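PDB 4ZVA: diguanylate cyclase DosC from Escherichia coli, which senses oxygen through a haem-binding globin domain and makes the second messenger cyclic di-GMP as a diguanylate cyclase. Local coordinates for residues 48-53 with 94-99; 65-70 with 84-89. All coordinates share one frame; numbering follows the deposited sequence.

Interaction 1 of 2, residues 48-53 with 94-99; sequences EEFLSN and ARIGIP. With HEM (protoporphyrin IX containing Fe), chain C.
Phe-50 lays one face of its ring against Ile-98, whose CG1 sits 3.7 Å from the ring centroid and 16° off the ring normal, a CH-pi contact displaced toward the CD1-CE1 side. The two side chains run antiparallel, and Ile-98 carries on to the haem, its CD1 lying 3.4 Å from CHB of the porphyrin. Ile-96 approaches the ring obliquely: its branch methyl CG2 meets Phe-50 CD1 at 3.5 Å, while the longer arm puts CD1 near the haem methyl CMA and the propionate carbon CAA. With CG1 beside the backbone N (chi1 -58°), Ile-96 can point one branch at each partner. At the far end of the ring, CZ lies 3.2 Å from Gly-97 O and 3.7 Å from Pro-99 CD. Gly-97 has positive phi and is the C' residue of a Schellman motif that ends helix 79-96; Ile-98 and Pro-99 then pass alongside the ring. Within the 48-53 loop, Ser-52 OG donates a hydrogen bond to Glu-49 O, and Leu-51 N to Glu-48 O closes a type I turn. No hydrogen bond joins the segments; the contact is van der Waals and CH-pi packing, probably favoured by the burial of Ile-98 against the porphyrin.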
loop_
_atom_site.group_PDB
_atom_site.type_symbol
_atom_site.label_atom_id
_atom_site.label_comp_id
_atom_site.label_asym_id
_atom_site.label_seq_id
_atom_site.Cartn_x
_atom_site.Cartn_y
_atom_site.Cartn_z
ATOM N N GLU A 48 -18.380 -8.308 6.184
ATOM C CA GLU A 48 -19.421 -9.206 5.697
ATOM C C GLU A 48 -20.804 -8.579 5.867
ATOM O O GLU A 48 -21.730 -8.883 5.113
ATOM C CB GLU A 48 -19.342 -10.551 6.428
ATOM C CG GLU A 48 -20.213 -11.656 5.840
ATOM C CD GLU A 48 -21.628 -11.645 6.383
ATOM O OE1 GLU A 48 -21.850 -11.040 7.454
ATOM O OE2 GLU A 48 -22.518 -12.237 5.738
ATOM N N GLU A 49 -20.931 -7.702 6.857
ATOM C CA GLU A 49 -22.190 -7.023 7.138
ATOM C C GLU A 49 -22.676 -6.198 5.948
ATOM O O GLU A 49 -23.875 -6.137 5.672
ATOM C CB GLU A 49 -22.037 -6.121 8.364
ATOM C CG GLU A 49 -23.310 -5.397 8.769
ATOM C CD GLU A 49 -23.074 -4.370 9.859
ATOM O OE1 GLU A 49 -21.915 -4.232 10.305
ATOM O OE2 GLU A 49 -24.045 -3.702 10.270
ATOM N N PHE A 50 -21.739 -5.575 5.240
ATOM C CA PHE A 50 -22.079 -4.686 4.134
ATOM C C PHE A 50 -22.340 -5.454 2.841
ATOM O O PHE A 50 -22.730 -4.870 1.831
ATOM C CB PHE A 50 -20.965 -3.662 3.915
ATOM C CG PHE A 50 -20.635 -2.856 5.139
ATOM C CD1 PHE A 50 -21.416 -1.773 5.502
ATOM C CD2 PHE A 50 -19.542 -3.182 5.925
ATOM C CE1 PHE A 50 -21.116 -1.028 6.627
ATOM C CE2 PHE A 50 -19.236 -2.439 7.051
ATOM C CZ PHE A 50 -20.023 -1.362 7.402
ATOM N N LEU A 51 -22.121 -6.763 2.880
ATOM C CA LEU A 51 -22.318 -7.609 1.710
ATOM C C LEU A 51 -23.316 -8.711 2.048
ATOM O O LEU A 51 -22.929 -9.847 2.323
ATOM C CB LEU A 51 -20.987 -8.209 1.251
ATOM C CG LEU A 51 -19.787 -7.257 1.254
ATOM C CD1 LEU A 51 -18.500 -8.003 0.935
ATOM C CD2 LEU A 51 -20.000 -6.113 0.276
ATOM N N SER A 52 -24.602 -8.373 2.018
ATOM C CA SER A 52 -25.630 -9.266 2.543
ATOM C C SER A 52 -26.649 -9.730 1.506
ATOM O O SER A 52 -27.556 -10.497 1.829
ATOM C CB SER A 52 -26.365 -8.585 3.700
ATOM O OG SER A 52 -25.474 -8.292 4.762
ATOM N N ASN A 53 -26.507 -9.278 0.266
ATOM C CA ASN A 53 -27.437 -9.694 -0.777
ATOM C C ASN A 53 -26.784 -9.762 -2.151
ATOM O O ASN A 53 -25.733 -9.162 -2.384
ATOM C CB ASN A 53 -28.642 -8.751 -0.817
ATOM C CG ASN A 53 -28.261 -7.332 -1.183
ATOM O OD1 ASN A 53 -28.186 -6.982 -2.361
ATOM N ND2 ASN A 53 -28.012 -6.507 -0.173
ATOM N N ALA A 94 -19.265 6.238 2.549
ATOM C CA ALA A 94 -19.692 7.058 3.678
ATOM C C ALA A 94 -21.172 6.859 3.998
ATOM O O ALA A 94 -21.547 6.718 5.162
ATOM C CB ALA A 94 -19.402 8.528 3.403
ATOM N N ARG A 95 -22.008 6.843 2.963
ATOM C CA ARG A 95 -23.451 6.705 3.150
ATOM C C ARG A 95 -23.822 5.354 3.746
ATOM O O ARG A 95 -24.661 5.271 4.643
ATOM C CB ARG A 95 -24.187 6.899 1.821
ATOM C CG ARG A 95 -24.056 8.290 1.227
ATOM C CD ARG A 95 -24.997 8.478 0.045
ATOM N NE ARG A 95 -24.695 9.700 -0.698
ATOM C CZ ARG A 95 -24.059 9.727 -1.865
ATOM N NH1 ARG A 95 -23.657 8.596 -2.431
ATOM N NH2 ARG A 95 -23.825 10.885 -2.468
ATOM N N ILE A 96 -23.194 4.296 3.244
ATOM C CA ILE A 96 -23.436 2.950 3.747
ATOM C C ILE A 96 -22.942 2.810 5.187
ATOM O O ILE A 96 -23.520 2.071 5.985
ATOM C CB ILE A 96 -22.768 1.892 2.845
ATOM C CG1 ILE A 96 -23.287 2.026 1.413
ATOM C CG2 ILE A 96 -23.028 0.487 3.364
ATOM C CD1 ILE A 96 -22.810 0.937 0.484
ATOM N N GLY A 97 -21.882 3.539 5.521
ATOM C CA GLY A 97 -21.331 3.498 6.863
ATOM C C GLY A 97 -20.186 2.513 6.998
ATOM O O GLY A 97 -20.091 1.786 7.988
ATOM N N ILE A 98 -19.319 2.486 5.991
ATOM C CA ILE A 98 -18.175 1.581 5.982
ATOM C C ILE A 98 -16.936 2.246 6.579
ATOM O O ILE A 98 -16.485 3.280 6.086
ATOM C CB ILE A 98 -17.858 1.109 4.556
ATOM C CG1 ILE A 98 -19.111 0.525 3.906
ATOM C CG2 ILE A 98 -16.721 0.096 4.569
ATOM C CD1 ILE A 98 -18.927 0.160 2.461
ATOM N N PRO A 99 -16.380 1.644 7.643
ATOM C CA PRO A 99 -15.204 2.168 8.348
ATOM C C PRO A 99 -13.981 2.291 7.443
ATOM O O PRO A 99 -13.810 1.488 6.525
ATOM C CB PRO A 99 -14.961 1.129 9.448
ATOM C CG PRO A 99 -16.272 0.448 9.628
ATOM C CD PRO A 99 -16.888 0.410 8.266
HETATM C CHA HEM C . -19.373 0.517 -3.685
HETATM C CHB HEM C . -18.405 -2.293 0.147
HETATM C CHC HEM C . -13.689 -1.480 -0.553
HETATM C CHD HEM C . -14.638 0.375 -4.923
HETATM C C1A HEM C . -19.539 -0.338 -2.617
HETATM C C2A HEM C . -20.786 -0.902 -2.129
HETATM C C3A HEM C . -20.506 -1.674 -1.077
HETATM C C4A HEM C . -19.081 -1.629 -0.849
HETATM C CMA HEM C . -21.520 -2.478 -0.237
HETATM C CAA HEM C . -22.198 -0.678 -2.714
HETATM C CBA HEM C . -22.236 -1.144 -4.166
HETATM C CGA HEM C . -23.660 -1.213 -4.644
HETATM O O1A HEM C . -24.566 -1.453 -3.804
HETATM O O2A HEM C . -23.881 -1.039 -5.869
HETATM C C1B HEM C . -17.038 -2.342 0.282
HETATM C C2B HEM C . -16.308 -3.131 1.252
HETATM C C3B HEM C . -14.995 -2.903 1.058
HETATM C C4B HEM C . -14.870 -1.967 -0.040
HETATM C CMB HEM C . -16.997 -4.045 2.293
HETATM C CAB HEM C . -13.755 -3.473 1.795
HETATM C CBB HEM C . -13.800 -4.390 2.764
HETATM C C1C HEM C . -13.520 -0.991 -1.828
HETATM C C2C HEM C . -12.263 -0.862 -2.537
HETATM C C3C HEM C . -12.526 -0.342 -3.753
HETATM C C4C HEM C . -13.960 -0.137 -3.838
HETATM C CMC HEM C . -10.902 -1.271 -1.928
HETATM C CAC HEM C . -11.566 0.002 -4.920
HETATM C CBC HEM C . -10.252 -0.245 -4.919
HETATM C C1D HEM C . -15.997 0.597 -5.010
HETATM C C2D HEM C . -16.673 1.174 -6.152
HETATM C C3D HEM C . -18.160 1.216 -5.768
HETATM C C4D HEM C . -18.224 0.667 -4.431
HETATM C CMD HEM C . -16.018 1.630 -7.475
HETATM C CAD HEM C . -19.351 1.740 -6.602
HETATM C CBD HEM C . -19.150 3.222 -6.910
HETATM C CGD HEM C . -20.448 3.842 -7.357
HETATM O O1D HEM C . -20.414 4.981 -7.890
HETATM O O2D HEM C . -21.516 3.200 -7.183
HETATM N NA HEM C . -18.521 -0.802 -1.805
HETATM N NB HEM C . -16.133 -1.643 -0.491
HETATM N NC HEM C . -14.531 -0.540 -2.650
HETATM N ND HEM C . -16.940 0.319 -4.025
HETATM FE FE HEM C . -16.513 -0.439 -2.130
#

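Interaction 2 of 2, residues 65-70 with 84-89; sequences ERWIIN and QIQHTV. With HEM (protoporphyrin IX containing Fe), chain C.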
loop_
_atom_site.group_PDB
_atom_site.type_symbol
_atom_site.label_atom_id
_atom_site.label_comp_id
_atom_site.label_asym_id
_atom_site.label_seq_id
_atom_site.Cartn_x
_atom_site.Cartn_y
_atom_site.Cartn_z
ATOM N N GLU A 65 -14.331 -4.227 -11.242
ATOM C CA GLU A 65 -13.680 -4.463 -12.528
ATOM C C GLU A 65 -13.366 -3.155 -13.231
ATOM O O GLU A 65 -12.263 -2.952 -13.735
ATOM C CB GLU A 65 -14.561 -5.315 -13.442
ATOM C CG GLU A 65 -14.467 -6.802 -13.221
ATOM C CD GLU A 65 -15.039 -7.581 -14.390
ATOM O OE1 GLU A 65 -14.693 -7.260 -15.548
ATOM O OE2 GLU A 65 -15.838 -8.507 -14.150
ATOM N N ARG A 66 -14.358 -2.273 -13.267
ATOM C CA ARG A 66 -14.207 -0.968 -13.889
ATOM C C ARG A 66 -13.161 -0.141 -13.148
ATOM O O ARG A 66 -12.337 0.530 -13.768
ATOM C CB ARG A 66 -15.551 -0.239 -13.919
ATOM C CG ARG A 66 -15.531 1.097 -14.639
ATOM C CD ARG A 66 -16.877 1.799 -14.514
ATOM N NE ARG A 66 -17.987 0.846 -14.524
ATOM C CZ ARG A 66 -18.792 0.623 -13.489
ATOM N NH1 ARG A 66 -18.626 1.295 -12.358
ATOM N NH2 ARG A 66 -19.770 -0.267 -13.588
ATOM N N TRP A 67 -13.195 -0.201 -11.821
ATOM C CA TRP A 67 -12.258 0.559 -11.000
ATOM C C TRP A 67 -10.820 0.134 -11.271
ATOM O O TRP A 67 -9.948 0.972 -11.504
ATOM C CB TRP A 67 -12.580 0.386 -9.512
ATOM C CG TRP A 67 -11.807 1.317 -8.620
ATOM C CD1 TRP A 67 -12.233 2.512 -8.119
ATOM C CD2 TRP A 67 -10.472 1.130 -8.126
ATOM N NE1 TRP A 67 -11.250 3.081 -7.345
ATOM C CE2 TRP A 67 -10.158 2.253 -7.333
ATOM C CE3 TRP A 67 -9.512 0.121 -8.275
ATOM C CZ2 TRP A 67 -8.928 2.397 -6.690
ATOM C CZ3 TRP A 67 -8.289 0.266 -7.639
ATOM C CH2 TRP A 67 -8.008 1.396 -6.858
ATOM N N ILE A 68 -10.583 -1.174 -11.235
ATOM C CA ILE A 68 -9.250 -1.729 -11.441
ATOM C C ILE A 68 -8.682 -1.326 -12.795
ATOM O O ILE A 68 -7.534 -0.893 -12.891
ATOM C CB ILE A 68 -9.264 -3.263 -11.320
ATOM C CG1 ILE A 68 -9.563 -3.669 -9.876
ATOM C CG2 ILE A 68 -7.937 -3.849 -11.770
ATOM C CD1 ILE A 68 -9.880 -5.132 -9.701
ATOM N N ILE A 69 -9.493 -1.456 -13.842
ATOM C CA ILE A 69 -9.059 -1.085 -15.182
ATOM C C ILE A 69 -8.775 0.411 -15.285
ATOM O O ILE A 69 -7.751 0.812 -15.833
ATOM C CB ILE A 69 -10.109 -1.475 -16.248
ATOM C CG1 ILE A 69 -10.272 -2.994 -16.299
ATOM C CG2 ILE A 69 -9.707 -0.948 -17.619
ATOM C CD1 ILE A 69 -11.359 -3.462 -17.246
ATOM N N ASN A 70 -9.670 1.234 -14.748
ATOM C CA ASN A 70 -9.496 2.682 -14.826
ATOM C C ASN A 70 -8.220 3.155 -14.140
ATOM O O ASN A 70 -7.474 3.965 -14.692
ATOM C CB ASN A 70 -10.705 3.399 -14.218
ATOM C CG ASN A 70 -11.912 3.394 -15.142
ATOM O OD1 ASN A 70 -11.771 3.425 -16.364
ATOM N ND2 ASN A 70 -13.106 3.347 -14.561
ATOM N N GLN A 84 -12.112 12.338 -9.276
ATOM C CA GLN A 84 -13.547 12.497 -9.058
ATOM C C GLN A 84 -14.224 11.158 -8.796
ATOM O O GLN A 84 -15.180 11.077 -8.024
ATOM C CB GLN A 84 -14.200 13.185 -10.259
ATOM C CG GLN A 84 -13.890 14.666 -10.361
ATOM C CD GLN A 84 -14.297 15.429 -9.114
ATOM O OE1 GLN A 84 -15.364 15.192 -8.547
ATOM N NE2 GLN A 84 -13.443 16.346 -8.676
ATOM N N ILE A 85 -13.726 10.111 -9.445
ATOM C CA ILE A 85 -14.252 8.767 -9.243
ATOM C C ILE A 85 -14.048 8.308 -7.801
ATOM O O ILE A 85 -14.963 7.774 -7.175
ATOM C CB ILE A 85 -13.594 7.756 -10.205
ATOM C CG1 ILE A 85 -14.005 8.055 -11.647
ATOM C CG2 ILE A 85 -13.968 6.329 -9.826
ATOM C CD1 ILE A 85 -13.407 7.107 -12.664
ATOM N N GLN A 86 -12.847 8.533 -7.274
ATOM C CA GLN A 86 -12.532 8.140 -5.904
ATOM C C GLN A 86 -13.413 8.883 -4.903
ATOM O O GLN A 86 -13.846 8.312 -3.902
ATOM C CB GLN A 86 -11.054 8.393 -5.589
ATOM C CG GLN A 86 -10.086 7.905 -6.655
ATOM C CD GLN A 86 -10.374 6.489 -7.119
ATOM O OE1 GLN A 86 -10.670 5.603 -6.316
ATOM N NE2 GLN A 86 -10.289 6.271 -8.426
ATOM N N HIS A 87 -13.676 10.156 -5.183
ATOM C CA HIS A 87 -14.584 10.945 -4.357
ATOM C C HIS A 87 -15.983 10.340 -4.356
ATOM O O HIS A 87 -16.624 10.252 -3.310
ATOM C CB HIS A 87 -14.636 12.396 -4.840
ATOM C CG HIS A 87 -13.461 13.216 -4.406
ATOM N ND1 HIS A 87 -12.240 13.166 -5.046
ATOM C CD2 HIS A 87 -13.317 14.099 -3.390
ATOM C CE1 HIS A 87 -11.398 13.988 -4.446
ATOM N NE2 HIS A 87 -12.026 14.565 -3.438
ATOM N N THR A 88 -16.445 9.922 -5.530
ATOM C CA THR A 88 -17.760 9.306 -5.666
ATOM C C THR A 88 -17.848 8.021 -4.848
ATOM O O THR A 88 -18.835 7.783 -4.152
ATOM C CB THR A 88 -18.090 8.994 -7.139
ATOM O OG1 THR A 88 -18.097 10.211 -7.897
ATOM C CG2 THR A 88 -19.447 8.320 -7.256
ATOM N N VAL A 89 -16.805 7.201 -4.931
ATOM C CA VAL A 89 -16.750 5.948 -4.186
ATOM C C VAL A 89 -16.712 6.222 -2.689
ATOM O O VAL A 89 -17.329 5.510 -1.895
ATOM C CB VAL A 89 -15.521 5.110 -4.580
ATOM C CG1 VAL A 89 -15.498 3.803 -3.806
ATOM C CG2 VAL A 89 -15.520 4.846 -6.073
HETATM C CHA HEM C . -19.373 0.517 -3.685
HETATM C CHB HEM C . -18.405 -2.293 0.147
HETATM C CHC HEM C . -13.689 -1.480 -0.553
HETATM C CHD HEM C . -14.638 0.375 -4.923
HETATM C C1A HEM C . -19.539 -0.338 -2.617
HETATM C C2A HEM C . -20.786 -0.902 -2.129
HETATM C C3A HEM C . -20.506 -1.674 -1.077
HETATM C C4A HEM C . -19.081 -1.629 -0.849
HETATM C CMA HEM C . -21.520 -2.478 -0.237
HETATM C CAA HEM C . -22.198 -0.678 -2.714
HETATM C CBA HEM C . -22.236 -1.144 -4.166
HETATM C CGA HEM C . -23.660 -1.213 -4.644
HETATM O O1A HEM C . -24.566 -1.453 -3.804
HETATM O O2A HEM C . -23.881 -1.039 -5.869
HETATM C C1B HEM C . -17.038 -2.342 0.282
HETATM C C2B HEM C . -16.308 -3.131 1.252
HETATM C C3B HEM C . -14.995 -2.903 1.058
HETATM C C4B HEM C . -14.870 -1.967 -0.040
HETATM C CMB HEM C . -16.997 -4.045 2.293
HETATM C CAB HEM C . -13.755 -3.473 1.795
HETATM C CBB HEM C . -13.800 -4.390 2.764
HETATM C C1C HEM C . -13.520 -0.991 -1.828
HETATM C C2C HEM C . -12.263 -0.862 -2.537
HETATM C C3C HEM C . -12.526 -0.342 -3.753
HETATM C C4C HEM C . -13.960 -0.137 -3.838
HETATM C CMC HEM C . -10.902 -1.271 -1.928
HETATM C CAC HEM C . -11.566 0.002 -4.920
HETATM C CBC HEM C . -10.252 -0.245 -4.919
HETATM C C1D HEM C . -15.997 0.597 -5.010
HETATM C C2D HEM C . -16.673 1.174 -6.152
HETATM C C3D HEM C . -18.160 1.216 -5.768
HETATM C C4D HEM C . -18.224 0.667 -4.431
HETATM C CMD HEM C . -16.018 1.630 -7.475
HETATM C CAD HEM C . -19.351 1.740 -6.602
HETATM C CBD HEM C . -19.150 3.222 -6.910
HETATM C CGD HEM C . -20.448 3.842 -7.357
HETATM O O1D HEM C . -20.414 4.981 -7.890
HETATM O O2D HEM C . -21.516 3.200 -7.183
HETATM N NA HEM C . -18.521 -0.802 -1.805
HETATM N NB HEM C . -16.133 -1.643 -0.491
HETATM N NC HEM C . -14.531 -0.540 -2.650
HETATM N ND HEM C . -16.940 0.319 -4.025
HETATM FE FE HEM C . -16.513 -0.439 -2.130
#
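Trp-67 reaches from helix 54-72 to Gln-86 on helix 79-96, two helices of the protoglobin-type globin fold that both line the haem pocket. Its CB lies 4.2 Å from the haem methyl CMD. With CG anti to the backbone N (chi1 -170°), the indole is carried in over the vinyl group of the porphyrin: CG is nearest to CAC, and the six-membered ring spreads over the terminal carbon CBC, which stands 3.1 Å from the ring plane. Farthest out, CH2 comes within 3.4 Å of CBC. On the other limb of the indole, CD1 again neighbours CMD, and NE1 donates to Gln-86 OE1 in a bond of 2.8 Å, moderately bent at 153°. That oxygen lies near the indole plane and receives the N-H on a lone pair in its own carbonyl plane, the amide standing 81° to the ring. Gln-86 NE2 is tied back to Leu-82 O, so both ends of the amide are engaged and its rotation is probably fixed. Ala-142 and Leu-110, from two further helices, also pack on the tryptophan. One turn on from Ile-85, Val-89 lies over the porphyrin face, its CG1 3.5 Å from haem C1D.

Overall arrangement
Both contacts bring the 79-96 region against the 48-72 region, with haem reached from each. Along the chain the order is 48-53, 65-70, 84-89, 94-99, so interaction 2 falls between the two halves of interaction 1. Their centres are 18 Å apart and their nearest atoms about 5 Å. Interaction 2 joins the bodies of helices 54-72 and 79-96, its centre about 8 Å from the centre of the chain; interaction 1, at the surface, joins the loop before helix 54-72 to the C-terminal end of helix 79-96 and just beyond. Ile-96, Ile-98 and Val-89 cover different parts of one porphyrin face and Trp-67 a vinyl group at its rim, consistent with a pocket holding the oxygen-sensing cofactor.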